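Local structure of putative lipoprotein GNA1162 (Neisseria meningitidis, 4HRV) at the interface of chains A and B. The protein is a putative lipoprotein of the GNA1162-like (DUF799) family that probably binds lipid, represented here by a fragment of the longer protein. Residues are numbered along the deposited sequence; one frame, centred on the assembly and turned at random. Chains: chain A/B, Putative lipoprotein GNA1162.

Contacts 1 and 2 are neighbouring patches of one two-fold symmetric interface, the centres of their C-alpha atoms about 7 Å apart. Both are built on helix 139-155 of chain A, both draw on helix 39-44 of chain B, and they share A:Met144 and B:Thr38. In contact 1 the helix runs against the 37-41 stretch of chain B; in contact 2 it also settles over strands 86-99 and 122-133. The terminal helix of each copy is thus laid across the sheet of the other, with a twin of each contact related by the two-fold. This reciprocal packing of the terminal helices suggests a dimer, although the crystal alone does not prove one in the cell.

Contact 1: the interface of chains A and B. Residues chain A 144, 147-148; chain B 37-38, 41.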
HETATM    1  N   MSE A 144      -3.533  -6.661  -3.609  1.00 39.38           N
HETATM    2  CA  MSE A 144      -4.167  -7.378  -2.512  1.00 39.57           C
HETATM    3  C   MSE A 144      -3.317  -7.288  -1.261  1.00 37.37           C
HETATM    4  O   MSE A 144      -3.839  -7.107  -0.169  1.00 40.26           O
HETATM    5  CB  MSE A 144      -4.407  -8.846  -2.882  1.00 38.60           C
HETATM    6  CG  MSE A 144      -4.754  -9.741  -1.709  1.00 42.00           C
HETATM    7 SE   MSE A 144      -3.155 -10.311  -0.719  1.00 71.38          SE
HETATM    8  CE  MSE A 144      -2.140 -11.119  -2.190  1.00 58.10           C
ATOM      9  N   SER A 147      -3.296  -3.606   0.178  1.00 32.89           N
ATOM     10  CA  SER A 147      -4.621  -3.403   0.745  1.00 37.33           C
ATOM     11  C   SER A 147      -4.776  -4.079   2.108  1.00 38.96           C
ATOM     12  O   SER A 147      -5.359  -3.518   3.043  1.00 35.10           O
ATOM     13  CB  SER A 147      -5.676  -3.917  -0.235  1.00 44.99           C
ATOM     14  OG  SER A 147      -6.933  -4.048   0.398  1.00 52.84           O
ATOM     15  N   ALA A 148      -4.253  -5.296   2.214  1.00 37.60           N
ATOM     16  CA  ALA A 148      -4.324  -6.040   3.458  1.00 35.64           C
ATOM     17  C   ALA A 148      -3.514  -5.334   4.527  1.00 32.68           C
ATOM     18  O   ALA A 148      -3.927  -5.264   5.684  1.00 33.09           O
ATOM     19  CB  ALA A 148      -3.809  -7.471   3.245  1.00 34.08           C
TER
ATOM     20  N   SER B  37      -9.662  -9.574   4.906  1.00 41.48           N
ATOM     21  CA  SER B  37      -9.383  -8.414   4.063  1.00 44.70           C
ATOM     22  C   SER B  37      -8.881  -8.765   2.657  1.00 39.90           C
ATOM     23  O   SER B  37      -8.817  -7.894   1.778  1.00 35.42           O
ATOM     24  CB  SER B  37      -8.383  -7.480   4.751  1.00 48.99           C
ATOM     25  OG  SER B  37      -7.051  -7.870   4.464  1.00 50.68           O
ATOM     26  N   THR B  38      -8.525 -10.031   2.427  1.00 36.17           N
ATOM     27  CA  THR B  38      -7.905 -10.376   1.160  1.00 31.94           C
ATOM     28  C   THR B  38      -8.942 -10.765   0.115  1.00 36.48           C
ATOM     29  O   THR B  38      -8.636 -10.830  -1.069  1.00 36.65           O
ATOM     30  CB  THR B  38      -6.901 -11.540   1.303  1.00 35.22           C
ATOM     31  OG1 THR B  38      -7.612 -12.749   1.590  1.00 38.15           O
ATOM     32  CG2 THR B  38      -5.915 -11.266   2.412  1.00 32.16           C
ATOM     33  N   PRO B  41     -10.055  -7.664  -2.776  1.00 43.37           N
ATOM     34  CA  PRO B  41      -9.040  -7.418  -3.805  1.00 43.31           C
ATOM     35  C   PRO B  41      -8.732  -8.625  -4.696  1.00 43.66           C
ATOM     36  O   PRO B  41      -8.488  -8.434  -5.890  1.00 41.68           O
ATOM     37  CB  PRO B  41      -7.806  -6.968  -2.999  1.00 42.66           C
ATOM     38  CG  PRO B  41      -8.139  -7.204  -1.561  1.00 43.08           C
ATOM     39  CD  PRO B  41      -9.623  -7.211  -1.445  1.00 42.80           C
TER
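The pyrrolidine ring of B:Pro41, in the short helix 39-44, turns its CB-CG side toward helix 139-155 of chain A. A:Met144 meets the ring at its CB corner, its CA 3.7 Å from CB of B:Pro41. A:Ser147 arrives differently: its hydroxyl OG lies obliquely beyond the CG corner, raised to one side of the ring without covering a face, at 3.9 Å from CG of B:Pro41. With OG anti to the backbone N (chi1 165°), the A:Ser147 hydroxyl is swung out from its helix toward the proline. The methylenes CB and CG thus form the apolar surface that the proline offers. A:Met144 is an engineered selenomethionine, so the reach of its side chain is not the native design. Its CG passes B:Thr38, 4.1 Å from the CB of that residue, and the two side chains run parallel. One turn further along the helix, A:Ala148 sits against B:Ser37, whose OG touches both CA and CB of the alanine; the small methyl probably helps this close approach. Helix 139-155 therefore packs on the end of helix 34-37, the B:Thr38 loop and the start of helix 39-44, in what is probably a dimer interface of this GNA1162-like lipoprotein. The B:Ser37 hydroxyl, held between its own backbone N and carbonyl carbon (chi1 87°), projects at the A:Ala148 backbone, with OG 3.4 Å from CA of A:Ala148.

Contact 2: the interface of chains A and B. Residues chain A 141, 144-145; chain B 16, 38, 42, 88, 90, 124.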
ATOM      1  N   LEU A 141      -2.071  -9.146  -7.404  1.00 42.33           N
ATOM      2  CA  LEU A 141      -1.609  -9.684  -6.133  1.00 38.59           C
ATOM      3  C   LEU A 141      -0.903  -8.633  -5.285  1.00 35.71           C
ATOM      4  O   LEU A 141      -1.065  -8.607  -4.073  1.00 36.91           O
ATOM      5  CB  LEU A 141      -0.710 -10.896  -6.370  1.00 38.48           C
ATOM      6  CG  LEU A 141      -1.465 -11.980  -7.142  1.00 38.47           C
ATOM      7  CD1 LEU A 141      -0.514 -13.056  -7.648  1.00 38.00           C
ATOM      8  CD2 LEU A 141      -2.558 -12.574  -6.257  1.00 40.43           C
HETATM    9  N   MSE A 144      -3.533  -6.661  -3.609  1.00 39.38           N
HETATM   10  CA  MSE A 144      -4.167  -7.378  -2.512  1.00 39.57           C
HETATM   11  C   MSE A 144      -3.317  -7.288  -1.261  1.00 37.37           C
HETATM   12  O   MSE A 144      -3.839  -7.107  -0.169  1.00 40.26           O
HETATM   13  CB  MSE A 144      -4.407  -8.846  -2.882  1.00 38.60           C
HETATM   14  CG  MSE A 144      -4.754  -9.741  -1.709  1.00 42.00           C
HETATM   15 SE   MSE A 144      -3.155 -10.311  -0.719  1.00 71.38          SE
HETATM   16  CE  MSE A 144      -2.140 -11.119  -2.190  1.00 58.10           C
ATOM     17  N   LEU A 145      -2.005  -7.426  -1.428  1.00 37.05           N
ATOM     18  CA  LEU A 145      -1.081  -7.350  -0.299  1.00 36.48           C
ATOM     19  C   LEU A 145      -1.075  -5.960   0.351  1.00 33.03           C
ATOM     20  O   LEU A 145      -1.254  -5.853   1.571  1.00 32.68           O
ATOM     21  CB  LEU A 145       0.340  -7.781  -0.698  1.00 34.16           C
ATOM     22  CG  LEU A 145       1.364  -7.606   0.435  1.00 33.90           C
ATOM     23  CD1 LEU A 145       1.018  -8.510   1.615  1.00 35.88           C
ATOM     24  CD2 LEU A 145       2.782  -7.868  -0.043  1.00 33.29           C
TER
ATOM     25  N   ILE B  16      -7.661 -19.700  -5.515  1.00 37.15           N
ATOM     26  CA  ILE B  16      -6.607 -19.425  -4.558  1.00 34.47           C
ATOM     27  C   ILE B  16      -7.073 -19.659  -3.137  1.00 35.82           C
ATOM     28  O   ILE B  16      -8.044 -19.044  -2.684  1.00 35.22           O
ATOM     29  CB  ILE B  16      -6.141 -17.979  -4.662  1.00 32.17           C
ATOM     30  CG1 ILE B  16      -5.489 -17.725  -6.022  1.00 34.59           C
ATOM     31  CG2 ILE B  16      -5.179 -17.637  -3.534  1.00 29.45           C
ATOM     32  CD1 ILE B  16      -5.011 -16.279  -6.179  1.00 36.32           C
ATOM     33  N   THR B  38      -8.525 -10.031   2.427  1.00 36.17           N
ATOM     34  CA  THR B  38      -7.905 -10.376   1.160  1.00 31.94           C
ATOM     35  C   THR B  38      -8.942 -10.765   0.115  1.00 36.48           C
ATOM     36  O   THR B  38      -8.636 -10.830  -1.069  1.00 36.65           O
ATOM     37  CB  THR B  38      -6.901 -11.540   1.303  1.00 35.22           C
ATOM     38  OG1 THR B  38      -7.612 -12.749   1.590  1.00 38.15           O
ATOM     39  CG2 THR B  38      -5.915 -11.266   2.412  1.00 32.16           C
ATOM     40  N   LEU B  42      -8.755  -9.845  -4.149  1.00 40.27           N
ATOM     41  CA  LEU B  42      -8.500 -11.028  -4.968  1.00 40.44           C
ATOM     42  C   LEU B  42      -9.630 -11.297  -5.969  1.00 44.35           C
ATOM     43  O   LEU B  42      -9.379 -11.643  -7.122  1.00 42.29           O
ATOM     44  CB  LEU B  42      -8.244 -12.274  -4.100  1.00 37.46           C
ATOM     45  CG  LEU B  42      -6.897 -12.347  -3.371  1.00 35.47           C
ATOM     46  CD1 LEU B  42      -6.808 -13.614  -2.514  1.00 35.14           C
ATOM     47  CD2 LEU B  42      -5.751 -12.302  -4.374  1.00 32.54           C
ATOM     48  N   LEU B  88      -1.916 -19.064  -1.138  1.00 23.91           N
ATOM     49  CA  LEU B  88      -1.320 -17.778  -0.824  1.00 25.70           C
ATOM     50  C   LEU B  88      -0.875 -17.745   0.624  1.00 26.98           C
ATOM     51  O   LEU B  88      -1.679 -17.940   1.538  1.00 28.42           O
ATOM     52  CB  LEU B  88      -2.317 -16.652  -1.124  1.00 27.72           C
ATOM     53  CG  LEU B  88      -1.841 -15.231  -0.802  1.00 34.19           C
ATOM     54  CD1 LEU B  88      -0.718 -14.809  -1.747  1.00 33.20           C
ATOM     55  CD2 LEU B  88      -3.017 -14.270  -0.891  1.00 40.23           C
ATOM     56  N   ILE B  90       0.794 -15.509   3.579  1.00 25.05           N
ATOM     57  CA  ILE B  90       1.140 -14.157   4.032  1.00 26.45           C
ATOM     58  C   ILE B  90       1.818 -14.221   5.388  1.00 28.54           C
ATOM     59  O   ILE B  90       1.385 -14.964   6.260  1.00 33.01           O
ATOM     60  CB  ILE B  90      -0.108 -13.300   4.158  1.00 25.32           C
ATOM     61  CG1 ILE B  90      -0.824 -13.219   2.801  1.00 30.76           C
ATOM     62  CG2 ILE B  90       0.243 -11.907   4.700  1.00 29.10           C
ATOM     63  CD1 ILE B  90      -2.215 -12.658   2.896  1.00 31.32           C
ATOM     64  N   TRP B 124       4.389 -16.240  -7.625  1.00 36.19           N
ATOM     65  CA  TRP B 124       4.478 -14.803  -7.390  1.00 36.02           C
ATOM     66  C   TRP B 124       4.993 -14.551  -5.984  1.00 35.91           C
ATOM     67  O   TRP B 124       4.763 -15.360  -5.091  1.00 33.65           O
ATOM     68  CB  TRP B 124       3.095 -14.170  -7.530  1.00 31.66           C
ATOM     69  CG  TRP B 124       3.040 -12.729  -7.104  1.00 33.38           C
ATOM     70  CD1 TRP B 124       3.323 -11.644  -7.877  1.00 38.17           C
ATOM     71  CD2 TRP B 124       2.681 -12.221  -5.813  1.00 32.84           C
ATOM     72  NE1 TRP B 124       3.162 -10.487  -7.152  1.00 39.19           N
ATOM     73  CE2 TRP B 124       2.764 -10.810  -5.882  1.00 36.89           C
ATOM     74  CE3 TRP B 124       2.279 -12.816  -4.613  1.00 30.61           C
ATOM     75  CZ2 TRP B 124       2.476  -9.985  -4.792  1.00 36.43           C
ATOM     76  CZ3 TRP B 124       1.995 -11.993  -3.523  1.00 35.65           C
ATOM     77  CH2 TRP B 124       2.093 -10.591  -3.625  1.00 36.56           C
TER
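A:Leu141 lies over one face of the B:Trp124 indole, at the point where the terminal helix 139-155 of one GNA1162-like subunit packs on the sheet of the other. Its CB spans both rings, standing 3.5 Å above the centre of the six-membered one in a CH-pi contact, while its methyl CD1 sits above the CG corner, towards CB of B:Trp124, and is 3.6 Å from CG of B:Trp124. The two side chains pass antiparallel. A chi2 of 86° turns the indole broadside to the helix and so offers it a whole face. The other branch of A:Leu141 points to helix 39-44, where CD2 of A:Leu141 meets CD2 of B:Leu42 at 3.7 Å. Beside it, the engineered A:Met144 sends its CG across B:Leu42, 3.8 Å from CG of that leucine, the two side chains crossing at a slant. Its selenium-bearing tail then bends at chi2 (-81°) and again at chi3, which carries the terminal methyl towards strand 86-99. There it meets B:Leu88 tip to tip, and CE of A:Met144 lies 3.5 Å from CD2 of B:Leu88. Around this close-fitted apolar centre the margin is looser. A:Leu145 hides little surface, its CB 4.4 Å from CH2 at the far end of the B:Trp124 ring. CD1 of B:Ile16 is a distant neighbour of CD2 of A:Leu141, and CD1 of B:Ile90 comes within 4.4 Å of SE of A:Met144.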